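Local coordinates for protein metallopeptidase containing co-catalytic metalloactive site (Shewanella denitrificans OS217, PDB 3B2Y) that is a putative zinc-dependent metallopeptidase of the M14 family, probably a metallocarboxypeptidase, crystallised with nickel bound at its metal site, at residues L56-S61 / N102-P107; P67-S72 / A269-I274. All coordinates share one frame; numbering follows the deposited sequence.

Interaction 1 (L56-S61 / N102-P107)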
ATOM      1  N   LEU A  56       7.261  -9.344   5.399  1.00 28.86           N
ATOM      2  CA  LEU A  56       7.926  -8.553   4.346  1.00 31.07           C
ATOM      3  C   LEU A  56       8.526  -9.553   3.361  1.00 32.46           C
ATOM      4  O   LEU A  56       9.200 -10.512   3.793  1.00 31.91           O
ATOM      5  CB  LEU A  56       9.046  -7.749   4.944  1.00 31.52           C
ATOM      6  CG  LEU A  56       9.888  -6.853   4.049  1.00 31.88           C
ATOM      7  CD1 LEU A  56       9.087  -5.750   3.434  1.00 29.49           C
ATOM      8  CD2 LEU A  56      11.085  -6.303   4.827  1.00 36.14           C
ATOM      9  N   TYR A  57       8.271  -9.380   2.076  1.00 30.75           N
ATOM     10  CA  TYR A  57       8.917 -10.187   1.062  1.00 27.77           C
ATOM     11  C   TYR A  57       9.948  -9.381   0.296  1.00 30.40           C
ATOM     12  O   TYR A  57       9.693  -8.319  -0.098  1.00 29.01           O
ATOM     13  CB  TYR A  57       7.916 -10.782   0.093  1.00 31.07           C
ATOM     14  CG  TYR A  57       6.915 -11.607   0.778  1.00 27.57           C
ATOM     15  CD1 TYR A  57       5.795 -11.048   1.293  1.00 33.56           C
ATOM     16  CD2 TYR A  57       7.124 -12.951   0.972  1.00 26.24           C
ATOM     17  CE1 TYR A  57       4.877 -11.798   1.961  1.00 35.09           C
ATOM     18  CE2 TYR A  57       6.240 -13.706   1.633  1.00 30.32           C
ATOM     19  CZ  TYR A  57       5.116 -13.141   2.128  1.00 34.51           C
ATOM     20  OH  TYR A  57       4.247 -13.920   2.783  1.00 35.79           O
ATOM     21  N   GLN A  58      11.112  -9.943   0.105  1.00 31.26           N
ATOM     22  CA  GLN A  58      12.191  -9.244  -0.623  1.00 33.77           C
ATOM     23  C   GLN A  58      12.939 -10.199  -1.522  1.00 35.16           C
ATOM     24  O   GLN A  58      12.819 -11.401  -1.387  1.00 32.57           O
ATOM     25  CB  GLN A  58      13.185  -8.644   0.357  1.00 34.42           C
ATOM     26  CG  GLN A  58      12.650  -7.728   1.398  1.00 37.74           C
ATOM     27  CD  GLN A  58      13.760  -7.103   2.182  1.00 41.56           C
ATOM     28  OE1 GLN A  58      14.505  -7.789   2.895  1.00 42.21           O
ATOM     29  NE2 GLN A  58      13.925  -5.801   2.026  1.00 32.08           N
ATOM     30  N   SER A  59      13.762  -9.637  -2.411  1.00 42.99           N
ATOM     31  CA  SER A  59      14.667 -10.432  -3.236  1.00 46.01           C
ATOM     32  C   SER A  59      15.610 -11.183  -2.312  1.00 48.64           C
ATOM     33  O   SER A  59      15.910 -10.724  -1.186  1.00 42.98           O
ATOM     34  CB  SER A  59      15.479  -9.568  -4.223  1.00 47.75           C
ATOM     35  OG  SER A  59      14.720  -8.478  -4.735  1.00 52.08           O
ATOM     36  N   ALA A  60      16.096 -12.327  -2.793  1.00 52.85           N
ATOM     37  CA  ALA A  60      16.981 -13.184  -1.988  1.00 55.02           C
ATOM     38  C   ALA A  60      18.268 -12.435  -1.594  1.00 57.01           C
ATOM     39  O   ALA A  60      18.869 -12.741  -0.566  1.00 59.58           O
ATOM     40  CB  ALA A  60      17.301 -14.500  -2.737  1.00 56.56           C
ATOM     41  N   SER A  61      18.658 -11.448  -2.407  1.00 58.12           N
ATOM     42  CA  SER A  61      19.760 -10.538  -2.100  1.00 57.50           C
ATOM     43  C   SER A  61      19.477  -9.111  -2.595  1.00 55.99           C
ATOM     44  O   SER A  61      19.053  -8.932  -3.732  1.00 57.61           O
ATOM     45  CB  SER A  61      21.035 -11.032  -2.791  1.00 58.11           C
ATOM     46  OG  SER A  61      21.244 -12.422  -2.569  1.00 64.33           O
ATOM     47  N   ASN A 102      15.500  -3.827  -6.394  1.00 29.02           N
ATOM     48  CA  ASN A 102      15.293  -4.551  -5.125  1.00 30.94           C
ATOM     49  C   ASN A 102      13.889  -4.214  -4.687  1.00 31.64           C
ATOM     50  O   ASN A 102      13.661  -3.166  -4.123  1.00 28.21           O
ATOM     51  CB  ASN A 102      16.318  -4.116  -4.094  1.00 32.52           C
ATOM     52  CG  ASN A 102      17.724  -4.376  -4.533  1.00 35.66           C
ATOM     53  OD1 ASN A 102      18.050  -5.491  -4.968  1.00 29.50           O
ATOM     54  ND2 ASN A 102      18.598  -3.368  -4.367  1.00 29.44           N
ATOM     55  N   LEU A 103      12.923  -5.032  -5.048  1.00 28.57           N
ATOM     56  CA  LEU A 103      11.516  -4.708  -4.717  1.00 31.26           C
ATOM     57  C   LEU A 103      11.166  -5.431  -3.428  1.00 32.73           C
ATOM     58  O   LEU A 103      11.426  -6.632  -3.287  1.00 34.86           O
ATOM     59  CB  LEU A 103      10.549  -5.072  -5.844  1.00 30.10           C
ATOM     60  CG  LEU A 103       9.042  -4.730  -5.674  1.00 32.96           C
ATOM     61  CD1 LEU A 103       8.852  -3.232  -5.360  1.00 31.78           C
ATOM     62  CD2 LEU A 103       8.265  -5.037  -6.920  1.00 34.45           C
ATOM     63  N   SER A 104      10.693  -4.654  -2.465  1.00 27.29           N
ATOM     64  CA  SER A 104      10.182  -5.201  -1.200  1.00 27.23           C
ATOM     65  C   SER A 104       8.683  -5.023  -1.137  1.00 27.84           C
ATOM     66  O   SER A 104       8.165  -4.057  -1.651  1.00 28.69           O
ATOM     67  CB  SER A 104      10.922  -4.520  -0.080  1.00 26.67           C
ATOM     68  OG  SER A 104      12.336  -4.859  -0.122  1.00 29.78           O
ATOM     69  N   LEU A 105       7.987  -5.999  -0.549  1.00 27.90           N
ATOM     70  CA  LEU A 105       6.507  -6.022  -0.507  1.00 29.24           C
ATOM     71  C   LEU A 105       6.010  -6.309   0.920  1.00 29.26           C
ATOM     72  O   LEU A 105       6.549  -7.147   1.602  1.00 28.68           O
ATOM     73  CB  LEU A 105       5.999  -7.102  -1.444  1.00 27.09           C
ATOM     74  CG  LEU A 105       6.450  -6.996  -2.891  1.00 32.85           C
ATOM     75  CD1 LEU A 105       6.173  -8.304  -3.610  1.00 43.03           C
ATOM     76  CD2 LEU A 105       5.762  -5.813  -3.540  1.00 33.60           C
ATOM     77  N   LEU A 106       5.107  -5.493   1.404  1.00 27.18           N
ATOM     78  CA  LEU A 106       4.490  -5.586   2.744  1.00 25.74           C
ATOM     79  C   LEU A 106       2.957  -5.609   2.486  1.00 27.58           C
ATOM     80  O   LEU A 106       2.274  -4.612   2.557  1.00 31.29           O
ATOM     81  CB  LEU A 106       4.983  -4.408   3.597  1.00 32.96           C
ATOM     82  CG  LEU A 106       4.792  -4.314   5.081  1.00 37.45           C
ATOM     83  CD1 LEU A 106       5.609  -5.415   5.790  1.00 32.34           C
ATOM     84  CD2 LEU A 106       5.337  -2.952   5.517  1.00 34.43           C
ATOM     85  N   PRO A 107       2.436  -6.773   2.099  1.00 28.94           N
ATOM     86  CA  PRO A 107       1.134  -6.887   1.500  1.00 34.22           C
ATOM     87  C   PRO A 107      -0.018  -6.617   2.467  1.00 33.58           C
ATOM     88  O   PRO A 107      -1.088  -6.222   2.036  1.00 34.42           O
ATOM     89  CB  PRO A 107       1.048  -8.393   1.104  1.00 35.83           C
ATOM     90  CG  PRO A 107       2.389  -8.877   1.098  1.00 40.87           C
ATOM     91  CD  PRO A 107       3.149  -8.050   2.123  1.00 33.42           C
TER
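Strands 56-58 and 102-106 run antiparallel, their axes 4.7 Å apart at closest approach and their directions 162° from each other, with Tyr57 and Leu105 as a hydrogen-bonded pair. This single bridge joins the hairpin of strands 42-49 and 52-58 to strand 102-106, which lies at one edge of the mixed sheet of the M14 peptidase domain. Tyr57 N gives a nearly straight bond to Leu105 O at 2.9 Å, and Leu105 N returns one of the same length to Tyr57 O. Ser104 CA also makes a CA-H...O contact with Tyr57 O at 3.3 Å. On one face the side chains of Tyr57 and Pro107 cross at about a right angle; Pro107 CG lies near the plane of the phenol, at its CE1 edge, 3.9 Å away. Leu32 of helix 25-39 packs on both side chains, a flat aromatic ring and a compact, puckered aliphatic one. On the other face Leu56 and Leu106 touch through their CD1 methyls at 4.2 Å, and Leu56 CD1 comes closer still, 3.4 Å, to Leu105 O. Gln58 shares this face, covered by Leu157 and Ala161 of helix 155-161. Its long, extended chain lets the amide reach across to the neighbouring strand, where a serine supplies a compact acceptor. An alanine in place of Gln58 would probably leave the buried Ser104 OG without its amide donor and without the CG packed against it. In the native pair, Gln58 NE2 meets Ser104 OG at 2.8 Å, with the oxygen only 11° out of the amide plane.

Interaction 2 (P67-S72 / A269-I274)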
ATOM      1  N   PRO A  67      17.894   0.181  -7.580  1.00 32.04           N
ATOM      2  CA  PRO A  67      17.111   0.929  -6.632  1.00 28.94           C
ATOM      3  C   PRO A  67      16.318   0.014  -5.696  1.00 32.19           C
ATOM      4  O   PRO A  67      15.988  -1.129  -6.039  1.00 31.54           O
ATOM      5  CB  PRO A  67      16.189   1.773  -7.521  1.00 34.25           C
ATOM      6  CG  PRO A  67      16.090   0.992  -8.814  1.00 36.34           C
ATOM      7  CD  PRO A  67      17.412   0.353  -8.964  1.00 29.58           C
ATOM      8  N   SER A  68      16.014   0.533  -4.522  1.00 29.25           N
ATOM      9  CA  SER A  68      15.273  -0.214  -3.517  1.00 29.69           C
ATOM     10  C   SER A  68      13.931   0.468  -3.347  1.00 28.51           C
ATOM     11  O   SER A  68      13.859   1.628  -2.987  1.00 30.43           O
ATOM     12  CB  SER A  68      16.006  -0.247  -2.177  1.00 32.58           C
ATOM     13  OG  SER A  68      17.251  -0.954  -2.257  1.00 31.39           O
ATOM     14  N   LEU A  69      12.878  -0.298  -3.604  1.00 26.35           N
ATOM     15  CA  LEU A  69      11.520   0.204  -3.592  1.00 24.91           C
ATOM     16  C   LEU A  69      10.724  -0.732  -2.687  1.00 22.96           C
ATOM     17  O   LEU A  69      11.008  -1.953  -2.628  1.00 27.19           O
ATOM     18  CB  LEU A  69      10.867   0.197  -4.960  1.00 24.48           C
ATOM     19  CG  LEU A  69      11.539   0.902  -6.118  1.00 29.55           C
ATOM     20  CD1 LEU A  69      10.668   0.676  -7.373  1.00 27.74           C
ATOM     21  CD2 LEU A  69      11.773   2.371  -5.849  1.00 28.33           C
ATOM     22  N   LEU A  70       9.802  -0.136  -1.979  1.00 23.60           N
ATOM     23  CA  LEU A  70       8.866  -0.788  -1.108  1.00 26.28           C
ATOM     24  C   LEU A  70       7.449  -0.490  -1.571  1.00 25.69           C
ATOM     25  O   LEU A  70       7.094   0.650  -1.786  1.00 28.07           O
ATOM     26  CB  LEU A  70       9.095  -0.317   0.326  1.00 24.96           C
ATOM     27  CG  LEU A  70       8.135  -0.866   1.399  1.00 28.50           C
ATOM     28  CD1 LEU A  70       8.276  -2.397   1.494  1.00 29.55           C
ATOM     29  CD2 LEU A  70       8.426  -0.171   2.759  1.00 28.65           C
ATOM     30  N   ILE A  71       6.587  -1.504  -1.615  1.00 26.36           N
ATOM     31  CA  ILE A  71       5.151  -1.316  -1.791  1.00 26.22           C
ATOM     32  C   ILE A  71       4.468  -2.007  -0.597  1.00 26.24           C
ATOM     33  O   ILE A  71       4.844  -3.129  -0.210  1.00 29.00           O
ATOM     34  CB  ILE A  71       4.601  -1.976  -3.104  1.00 29.88           C
ATOM     35  CG1 ILE A  71       5.325  -1.436  -4.329  1.00 28.56           C
ATOM     36  CG2 ILE A  71       3.100  -1.719  -3.294  1.00 36.82           C
ATOM     37  CD1 ILE A  71       5.062  -2.303  -5.586  1.00 32.61           C
ATOM     38  N   SER A  72       3.584  -1.252   0.045  1.00 28.93           N
ATOM     39  CA  SER A  72       2.857  -1.721   1.185  1.00 30.46           C
ATOM     40  C   SER A  72       1.360  -1.512   1.005  1.00 31.56           C
ATOM     41  O   SER A  72       0.893  -0.659   0.255  1.00 30.32           O
ATOM     42  CB  SER A  72       3.331  -1.000   2.449  1.00 32.98           C
ATOM     43  OG  SER A  72       3.091   0.408   2.334  1.00 40.08           O
ATOM     44  N   ALA A 269       7.582   1.477 -13.091  1.00 30.57           N
ATOM     45  CA  ALA A 269       8.023   2.099 -14.333  1.00 31.51           C
ATOM     46  C   ALA A 269       8.802   3.424 -14.135  1.00 31.13           C
ATOM     47  O   ALA A 269       9.727   3.732 -14.900  1.00 31.46           O
ATOM     48  CB  ALA A 269       6.851   2.336 -15.284  1.00 30.62           C
ATOM     49  N   HIS A 270       8.406   4.221 -13.147  1.00 27.46           N
ATOM     50  CA  HIS A 270       9.030   5.535 -12.911  1.00 25.05           C
ATOM     51  C   HIS A 270      10.315   5.374 -12.172  1.00 28.28           C
ATOM     52  O   HIS A 270      11.316   5.965 -12.538  1.00 27.93           O
ATOM     53  CB  HIS A 270       8.116   6.472 -12.111  1.00 27.73           C
ATOM     54  CG  HIS A 270       8.666   7.854 -12.021  1.00 30.37           C
ATOM     55  ND1 HIS A 270       9.516   8.258 -11.020  1.00 35.60           N
ATOM     56  CD2 HIS A 270       8.550   8.896 -12.860  1.00 31.57           C
ATOM     57  CE1 HIS A 270       9.887   9.503 -11.239  1.00 31.15           C
ATOM     58  NE2 HIS A 270       9.294   9.921 -12.337  1.00 39.63           N
ATOM     59  N   CYS A 271      10.285   4.480 -11.173  1.00 31.06           N
ATOM     60  CA  CYS A 271      11.362   4.342 -10.189  1.00 30.14           C
ATOM     61  C   CYS A 271      12.394   3.288 -10.528  1.00 35.86           C
ATOM     62  O   CYS A 271      13.515   3.341 -10.024  1.00 41.38           O
ATOM     63  CB  CYS A 271      10.779   4.045  -8.817  1.00 29.68           C
ATOM     64  SG  CYS A 271       9.820   5.433  -8.153  1.00 38.89           S
ATOM     65  N   ALA A 272      12.027   2.311 -11.368  1.00 34.33           N
ATOM     66  CA  ALA A 272      13.002   1.347 -11.837  1.00 32.85           C
ATOM     67  C   ALA A 272      12.795   1.190 -13.321  1.00 34.81           C
ATOM     68  O   ALA A 272      12.314   0.161 -13.752  1.00 36.84           O
ATOM     69  CB  ALA A 272      12.836   0.009 -11.102  1.00 33.15           C
ATOM     70  N   PRO A 273      13.090   2.234 -14.102  1.00 36.66           N
ATOM     71  CA  PRO A 273      12.777   2.175 -15.528  1.00 37.45           C
ATOM     72  C   PRO A 273      13.561   1.086 -16.283  1.00 39.39           C
ATOM     73  O   PRO A 273      14.642   0.625 -15.842  1.00 37.67           O
ATOM     74  CB  PRO A 273      13.127   3.587 -16.056  1.00 38.85           C
ATOM     75  CG  PRO A 273      13.971   4.217 -15.012  1.00 38.68           C
ATOM     76  CD  PRO A 273      13.718   3.521 -13.715  1.00 39.48           C
ATOM     77  N   ILE A 274      12.943   0.634 -17.363  1.00 39.92           N
ATOM     78  CA  ILE A 274      13.606  -0.175 -18.394  1.00 42.85           C
ATOM     79  C   ILE A 274      14.556   0.718 -19.194  1.00 43.28           C
ATOM     80  O   ILE A 274      15.747   0.848 -18.852  1.00 48.72           O
ATOM     81  CB  ILE A 274      12.559  -0.823 -19.345  1.00 41.69           C
ATOM     82  CG1 ILE A 274      11.924  -2.047 -18.641  1.00 41.34           C
ATOM     83  CG2 ILE A 274      13.202  -1.204 -20.684  1.00 49.44           C
ATOM     84  CD1 ILE A 274      10.437  -2.164 -18.808  1.00 40.79           C
TER
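The alpha/beta core of this M14 peptidase is built by packing helices on a mixed sheet, and here the C-terminal end of helix 253-271 meets the beginning of strand 68-73. Leu69 and Cys271 form the centre of the contact. The isobutyl end of Leu69 straddles the CB of Cys271, with CD2 at 3.5 Å and CD1 at 3.7 Å from that atom, so it is the methylene of the cysteine rather than its sulfur that makes the closest approach. Leu69 holds its CG anti to its own carbonyl carbon (chi1 -55°), which sets that atom on the side of the helix end. Next along the chain, Ala272 is the first residue to depart from helical backbone angles. Its small CB approaches both Pro67 CG, at 4.1 Å, and Leu69 CD1, at 4.4 Å. The pyrrolidine ring of Pro67 also brings CG to 3.7 Å from Cys271 O, a carbonyl in the last turn of the helix. Phe267, one turn earlier in helix 253-271, and Val101 extend the apolar surroundings of Leu69, while Ala272 O accepts a hydrogen bond from Arg100 NE. Between the two segments themselves there is no hydrogen bond: strand and helix end are joined by van der Waals packing, mostly of aliphatic carbons, to which Cys271 offers its methylene and Ala272 its methyl, and this implies an attachment that depends on shape rather than on bond direction.

Strands 102-106 and 68-73 are neighbours in one parallel part of the sheet, so interactions 1 and 2 meet directly: Ser104 N lies 2.7 Å from Leu69 O and Asn102 N 2.8 Å from Pro67 O, both probable hydrogen bonds. Interaction 1 works at the outer edge of this strand pair, adding a hairpin through backbone bonds and an amide-hydroxyl bond to a buried serine. Interaction 2 instead uses a face of the sheet, near the start of its strand, and lays a helix end against it through packing, with no hydrogen bond between the segments. The first is mostly buried and the larger, 416 Å² against 159 Å²; the second is only partly buried, close to the C-terminus.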